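Local coordinates for outer membrane porin protein 32 (Delftia acidovorans, PDB 2FGQ) that forms homotrimeric, anion-selective channels through the bacterial outer membrane, with a pore that can hold malate, at residues Q264-Y278 against G290-L303. Residues are numbered along the deposited sequence; the frame is centred on the assembly and turned at random.
Sequences QKAIDSKAHQITLGY and GNLAFLKNKDASTL
Strands 269-278 and 290-297 run antiparallel, 4.7 Å apart at an axis angle of 171°, and from His-272/Lys-296 to Tyr-278/Gly-290 every hydrogen-bonded pair gives both its N-H...O bonds. Beyond the strands, the type II' turn Lys-298 to Ser-301 folds against the 264-269 end of the partner segment. Ser-269, small and polar, accepts from Ala-300 N through OG (2.9 Å) and donates to Ile-267 O. Ser-301, its OG anti to the backbone N (chi1 -175°), donates to Gln-264 OE1 at 2.9 Å, in the carbonyl plane and on a lone pair. Gln-264 suits this buried place because its amide works at both ends: NE2 also donates to a water that accepts from Thr-302 N. A leucine in its place would probably leave Ser-301 OG without this acceptor and the water without its second donor. Beside this amide, Leu-303 CD1 lies 3.9 Å from Ala-271 CB, whose small methyl also touches Ser-301 OG. Further along, Leu-295 CD1 packs against Gln-273 CB (3.8 Å). Gln-273 and Thr-275 face inward, touching loop residues Leu-305 and Phe-107; Ile-274, Leu-276 and Leu-292 point outward, probably to lipid. Such in-out alternation is typical of a transmembrane beta hairpin, here within the 16-stranded porin barrel.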
loop_
_atom_site.group_PDB
_atom_site.type_symbol
_atom_site.label_atom_id
_atom_site.label_comp_id
_atom_site.label_asym_id
_atom_site.label_seq_id
_atom_site.Cartn_x
_atom_site.Cartn_y
_atom_site.Cartn_z
ATOM N N GLN A 264 -19.254 -19.280 -26.648
ATOM C CA GLN A 264 -19.055 -17.873 -26.912
ATOM C C GLN A 264 -19.782 -17.501 -28.190
ATOM O O GLN A 264 -19.244 -17.632 -29.275
ATOM C CB GLN A 264 -17.551 -17.595 -27.011
ATOM C CG GLN A 264 -16.841 -17.948 -25.730
ATOM C CD GLN A 264 -15.384 -18.327 -25.947
ATOM O OE1 GLN A 264 -15.029 -19.541 -26.090
ATOM N NE2 GLN A 264 -14.534 -17.315 -25.984
ATOM N N LYS A 265 -21.020 -17.048 -28.046
ATOM C CA LYS A 265 -21.905 -16.861 -29.215
ATOM C C LYS A 265 -21.438 -15.811 -30.173
ATOM O O LYS A 265 -21.690 -15.917 -31.376
ATOM C CB LYS A 265 -23.358 -16.588 -28.815
ATOM C CG LYS A 265 -23.928 -17.649 -27.943
ATOM C CD LYS A 265 -24.034 -18.984 -28.644
ATOM C CE LYS A 265 -25.027 -19.902 -27.982
ATOM N NZ LYS A 265 -25.082 -21.232 -28.656
ATOM N N ALA A 266 -20.751 -14.790 -29.687
ATOM C CA ALA A 266 -20.381 -13.701 -30.549
ATOM C C ALA A 266 -19.320 -14.103 -31.561
ATOM O O ALA A 266 -19.183 -13.424 -32.577
ATOM C CB ALA A 266 -19.906 -12.497 -29.722
ATOM N N ILE A 267 -18.559 -15.157 -31.285
ATOM C CA ILE A 267 -17.563 -15.671 -32.213
ATOM C C ILE A 267 -17.896 -17.102 -32.677
ATOM O O ILE A 267 -17.049 -17.776 -33.269
ATOM C CB ILE A 267 -16.121 -15.587 -31.562
ATOM C CG1 ILE A 267 -16.103 -16.303 -30.213
ATOM C CG2 ILE A 267 -15.741 -14.133 -31.404
ATOM C CD1 ILE A 267 -14.747 -16.636 -29.712
ATOM N N ASP A 268 -19.115 -17.560 -32.398
ATOM C CA ASP A 268 -19.595 -18.916 -32.724
ATOM C C ASP A 268 -18.542 -19.973 -32.393
ATOM O O ASP A 268 -18.238 -20.816 -33.214
ATOM C CB ASP A 268 -20.026 -19.061 -34.214
ATOM C CG ASP A 268 -20.563 -20.511 -34.552
ATOM O OD1 ASP A 268 -20.334 -21.017 -35.699
ATOM O OD2 ASP A 268 -21.211 -21.233 -33.729
ATOM N N SER A 269 -17.986 -19.923 -31.182
ATOM C CA SER A 269 -16.920 -20.825 -30.811
ATOM C C SER A 269 -17.062 -21.306 -29.383
ATOM O O SER A 269 -17.429 -20.540 -28.501
ATOM C CB SER A 269 -15.582 -20.111 -30.951
ATOM O OG SER A 269 -15.375 -19.672 -32.285
ATOM N N LYS A 270 -16.681 -22.544 -29.167
ATOM C CA LYS A 270 -16.683 -23.165 -27.867
ATOM C C LYS A 270 -15.257 -23.415 -27.385
ATOM O O LYS A 270 -14.328 -23.571 -28.184
ATOM C CB LYS A 270 -17.439 -24.492 -27.927
ATOM C CG LYS A 270 -18.919 -24.331 -28.194
ATOM C CD LYS A 270 -19.613 -25.658 -28.289
ATOM C CE LYS A 270 -21.078 -25.442 -28.605
ATOM N NZ LYS A 270 -21.733 -26.759 -28.793
ATOM N N ALA A 271 -15.094 -23.438 -26.066
ATOM C CA ALA A 271 -13.861 -23.904 -25.430
ATOM C C ALA A 271 -14.277 -24.898 -24.350
ATOM O O ALA A 271 -15.323 -24.712 -23.716
ATOM C CB ALA A 271 -13.068 -22.729 -24.805
ATOM N N HIS A 272 -13.511 -25.971 -24.192
ATOM C CA HIS A 272 -13.751 -26.994 -23.198
ATOM C C HIS A 272 -12.527 -27.045 -22.284
ATOM O O HIS A 272 -11.387 -26.893 -22.723
ATOM C CB HIS A 272 -13.875 -28.405 -23.861
ATOM C CG HIS A 272 -14.915 -28.526 -24.932
ATOM N ND1 HIS A 272 -16.134 -29.126 -24.706
ATOM C CD2 HIS A 272 -14.909 -28.162 -26.240
ATOM C CE1 HIS A 272 -16.849 -29.099 -25.823
ATOM N NE2 HIS A 272 -16.133 -28.510 -26.765
ATOM N N GLN A 273 -12.744 -27.345 -21.026
ATOM C CA GLN A 273 -11.652 -27.377 -20.057
ATOM C C GLN A 273 -11.812 -28.544 -19.119
ATOM O O GLN A 273 -12.899 -28.850 -18.695
ATOM C CB GLN A 273 -11.631 -26.105 -19.210
ATOM C CG GLN A 273 -10.327 -25.970 -18.432
ATOM C CD GLN A 273 -10.256 -24.748 -17.579
ATOM O OE1 GLN A 273 -10.896 -23.728 -17.895
ATOM N NE2 GLN A 273 -9.471 -24.830 -16.467
ATOM N N ILE A 274 -10.706 -29.191 -18.797
ATOM C CA ILE A 274 -10.659 -30.218 -17.768
ATOM C C ILE A 274 -9.502 -29.875 -16.827
ATOM O O ILE A 274 -8.398 -29.581 -17.277
ATOM C CB ILE A 274 -10.439 -31.629 -18.365
ATOM C CG1 ILE A 274 -11.475 -31.975 -19.405
ATOM C CG2 ILE A 274 -10.495 -32.679 -17.250
ATOM C CD1 ILE A 274 -11.031 -33.207 -20.273
ATOM N N THR A 275 -9.774 -29.934 -15.528
ATOM C CA THR A 275 -8.779 -29.702 -14.513
ATOM C C THR A 275 -8.820 -30.782 -13.455
ATOM O O THR A 275 -9.891 -31.100 -12.933
ATOM C CB THR A 275 -9.067 -28.376 -13.832
ATOM O OG1 THR A 275 -9.247 -27.370 -14.830
ATOM C CG2 THR A 275 -7.865 -27.918 -12.978
ATOM N N LEU A 276 -7.637 -31.322 -13.158
ATOM C CA LEU A 276 -7.416 -32.240 -12.066
ATOM C C LEU A 276 -6.574 -31.548 -10.997
ATOM O O LEU A 276 -5.562 -30.927 -11.302
ATOM C CB LEU A 276 -6.671 -33.475 -12.568
ATOM C CG LEU A 276 -6.369 -34.502 -11.509
ATOM C CD1 LEU A 276 -7.619 -35.265 -11.046
ATOM C CD2 LEU A 276 -5.312 -35.482 -12.090
ATOM N N GLY A 277 -6.970 -31.676 -9.748
ATOM C CA GLY A 277 -6.222 -31.084 -8.647
ATOM C C GLY A 277 -6.046 -32.023 -7.465
ATOM O O GLY A 277 -6.855 -32.888 -7.223
ATOM N N TYR A 278 -4.995 -31.799 -6.695
ATOM C CA TYR A 278 -4.762 -32.528 -5.480
ATOM C C TYR A 278 -4.292 -31.532 -4.429
ATOM O O TYR A 278 -3.486 -30.672 -4.729
ATOM C CB TYR A 278 -3.676 -33.596 -5.686
ATOM C CG TYR A 278 -3.660 -34.591 -4.557
ATOM C CD1 TYR A 278 -4.631 -35.568 -4.502
ATOM C CD2 TYR A 278 -2.717 -34.532 -3.533
ATOM C CE1 TYR A 278 -4.681 -36.484 -3.496
ATOM C CE2 TYR A 278 -2.755 -35.499 -2.474
ATOM C CZ TYR A 278 -3.772 -36.449 -2.485
ATOM O OH TYR A 278 -3.905 -37.426 -1.495
ATOM N N GLY A 290 -1.243 -29.423 -6.213
ATOM C CA GLY A 290 -0.968 -29.443 -7.631
ATOM C C GLY A 290 -2.230 -29.369 -8.444
ATOM O O GLY A 290 -3.237 -29.977 -8.073
ATOM N N ASN A 291 -2.171 -28.595 -9.516
ATOM C CA ASN A 291 -3.243 -28.456 -10.484
ATOM C C ASN A 291 -2.703 -28.782 -11.869
ATOM O O ASN A 291 -1.593 -28.348 -12.209
ATOM C CB ASN A 291 -3.730 -27.008 -10.523
ATOM C CG ASN A 291 -4.293 -26.530 -9.231
ATOM O OD1 ASN A 291 -4.115 -25.332 -8.879
ATOM N ND2 ASN A 291 -5.041 -27.359 -8.569
ATOM N N LEU A 292 -3.471 -29.561 -12.635
ATOM C CA LEU A 292 -3.158 -29.893 -14.016
ATOM C C LEU A 292 -4.380 -29.564 -14.833
ATOM O O LEU A 292 -5.452 -30.103 -14.557
ATOM C CB LEU A 292 -2.860 -31.406 -14.140
ATOM C CG LEU A 292 -2.641 -31.988 -15.529
ATOM C CD1 LEU A 292 -1.474 -31.352 -16.255
ATOM C CD2 LEU A 292 -2.452 -33.508 -15.425
ATOM N N ALA A 293 -4.230 -28.757 -15.863
ATOM C CA ALA A 293 -5.388 -28.364 -16.663
ATOM C C ALA A 293 -5.124 -28.432 -18.151
ATOM O O ALA A 293 -4.006 -28.260 -18.638
ATOM C CB ALA A 293 -5.793 -26.982 -16.303
ATOM N N PHE A 294 -6.208 -28.675 -18.877
ATOM C CA PHE A 294 -6.187 -28.766 -20.330
ATOM C C PHE A 294 -7.358 -27.958 -20.833
ATOM O O PHE A 294 -8.483 -28.212 -20.437
ATOM C CB PHE A 294 -6.321 -30.237 -20.783
ATOM C CG PHE A 294 -6.246 -30.422 -22.266
ATOM C CD1 PHE A 294 -5.060 -30.199 -22.943
ATOM C CD2 PHE A 294 -7.381 -30.834 -22.988
ATOM C CE1 PHE A 294 -4.990 -30.377 -24.336
ATOM C CE2 PHE A 294 -7.327 -31.000 -24.369
ATOM C CZ PHE A 294 -6.123 -30.792 -25.041
ATOM N N LEU A 295 -7.082 -26.989 -21.693
ATOM C CA LEU A 295 -8.060 -26.088 -22.236
ATOM C C LEU A 295 -8.010 -26.210 -23.760
ATOM O O LEU A 295 -7.013 -25.918 -24.392
ATOM C CB LEU A 295 -7.763 -24.656 -21.812
ATOM C CG LEU A 295 -8.652 -23.481 -22.182
ATOM C CD1 LEU A 295 -10.072 -23.680 -21.720
ATOM C CD2 LEU A 295 -8.095 -22.141 -21.617
ATOM N N LYS A 296 -9.129 -26.630 -24.347
ATOM C CA LYS A 296 -9.233 -26.813 -25.785
ATOM C C LYS A 296 -10.137 -25.764 -26.383
ATOM O O LYS A 296 -11.338 -25.789 -26.158
ATOM C CB LYS A 296 -9.842 -28.185 -26.041
ATOM C CG LYS A 296 -10.022 -28.553 -27.491
ATOM C CD LYS A 296 -10.570 -30.011 -27.570
ATOM C CE LYS A 296 -9.491 -31.044 -27.894
ATOM N NZ LYS A 296 -9.473 -32.215 -26.938
ATOM N N ASN A 297 -9.556 -24.839 -27.128
ATOM C CA ASN A 297 -10.301 -23.854 -27.863
ATOM C C ASN A 297 -10.673 -24.436 -29.215
ATOM O O ASN A 297 -9.846 -25.051 -29.859
ATOM C CB ASN A 297 -9.456 -22.620 -28.100
ATOM C CG ASN A 297 -9.154 -21.864 -26.830
ATOM O OD1 ASN A 297 -7.993 -21.895 -26.293
ATOM N ND2 ASN A 297 -10.147 -21.208 -26.322
ATOM N N LYS A 298 -11.900 -24.178 -29.638
ATOM C CA LYS A 298 -12.333 -24.493 -31.007
ATOM C C LYS A 298 -12.479 -23.207 -31.810
ATOM O O LYS A 298 -12.770 -22.113 -31.271
ATOM C CB LYS A 298 -13.653 -25.254 -30.975
ATOM C CG LYS A 298 -13.627 -26.546 -30.183
ATOM C CD LYS A 298 -12.648 -27.573 -30.731
ATOM C CE LYS A 298 -13.272 -28.429 -31.831
ATOM N NZ LYS A 298 -12.229 -29.394 -32.372
ATOM N N ASP A 299 -12.270 -23.320 -33.118
ATOM C CA ASP A 299 -12.577 -22.253 -34.050
ATOM C C ASP A 299 -11.888 -20.939 -33.693
ATOM O O ASP A 299 -10.636 -20.887 -33.673
ATOM C CB ASP A 299 -14.097 -22.144 -34.185
ATOM C CG ASP A 299 -14.706 -23.419 -34.704
ATOM O OD1 ASP A 299 -14.198 -23.912 -35.733
ATOM O OD2 ASP A 299 -15.690 -24.006 -34.181
ATOM N N ALA A 300 -12.642 -19.895 -33.371
ATOM C CA ALA A 300 -12.059 -18.580 -33.118
ATOM C C ALA A 300 -11.719 -18.308 -31.636
ATOM O O ALA A 300 -11.236 -17.245 -31.280
ATOM C CB ALA A 300 -12.969 -17.493 -33.644
ATOM N N SER A 301 -12.029 -19.252 -30.777
ATOM C CA SER A 301 -11.780 -19.088 -29.343
ATOM C C SER A 301 -10.288 -19.036 -29.036
ATOM O O SER A 301 -9.501 -19.781 -29.620
ATOM C CB SER A 301 -12.469 -20.214 -28.573
ATOM O OG SER A 301 -12.366 -20.039 -27.169
ATOM N N THR A 302 -9.938 -18.151 -28.115
ATOM C CA THR A 302 -8.555 -17.839 -27.751
ATOM C C THR A 302 -8.321 -17.820 -26.234
ATOM O O THR A 302 -7.397 -17.146 -25.765
ATOM C CB THR A 302 -8.121 -16.452 -28.291
ATOM O OG1 THR A 302 -9.041 -15.456 -27.850
ATOM C CG2 THR A 302 -8.110 -16.410 -29.811
ATOM N N LEU A 303 -9.160 -18.513 -25.476
ATOM C CA LEU A 303 -9.050 -18.513 -24.025
ATOM C C LEU A 303 -7.775 -19.168 -23.534
ATOM O O LEU A 303 -7.328 -20.176 -24.058
ATOM C CB LEU A 303 -10.255 -19.182 -23.378
ATOM C CG LEU A 303 -11.610 -18.533 -23.658
ATOM C CD1 LEU A 303 -12.679 -19.362 -22.977
ATOM C CD2 LEU A 303 -11.679 -17.057 -23.207
HETATM O O HOH W 1 -12.044 -16.560 -26.963
HETATM O O HOH W 2 -16.935 -24.185 -31.655
#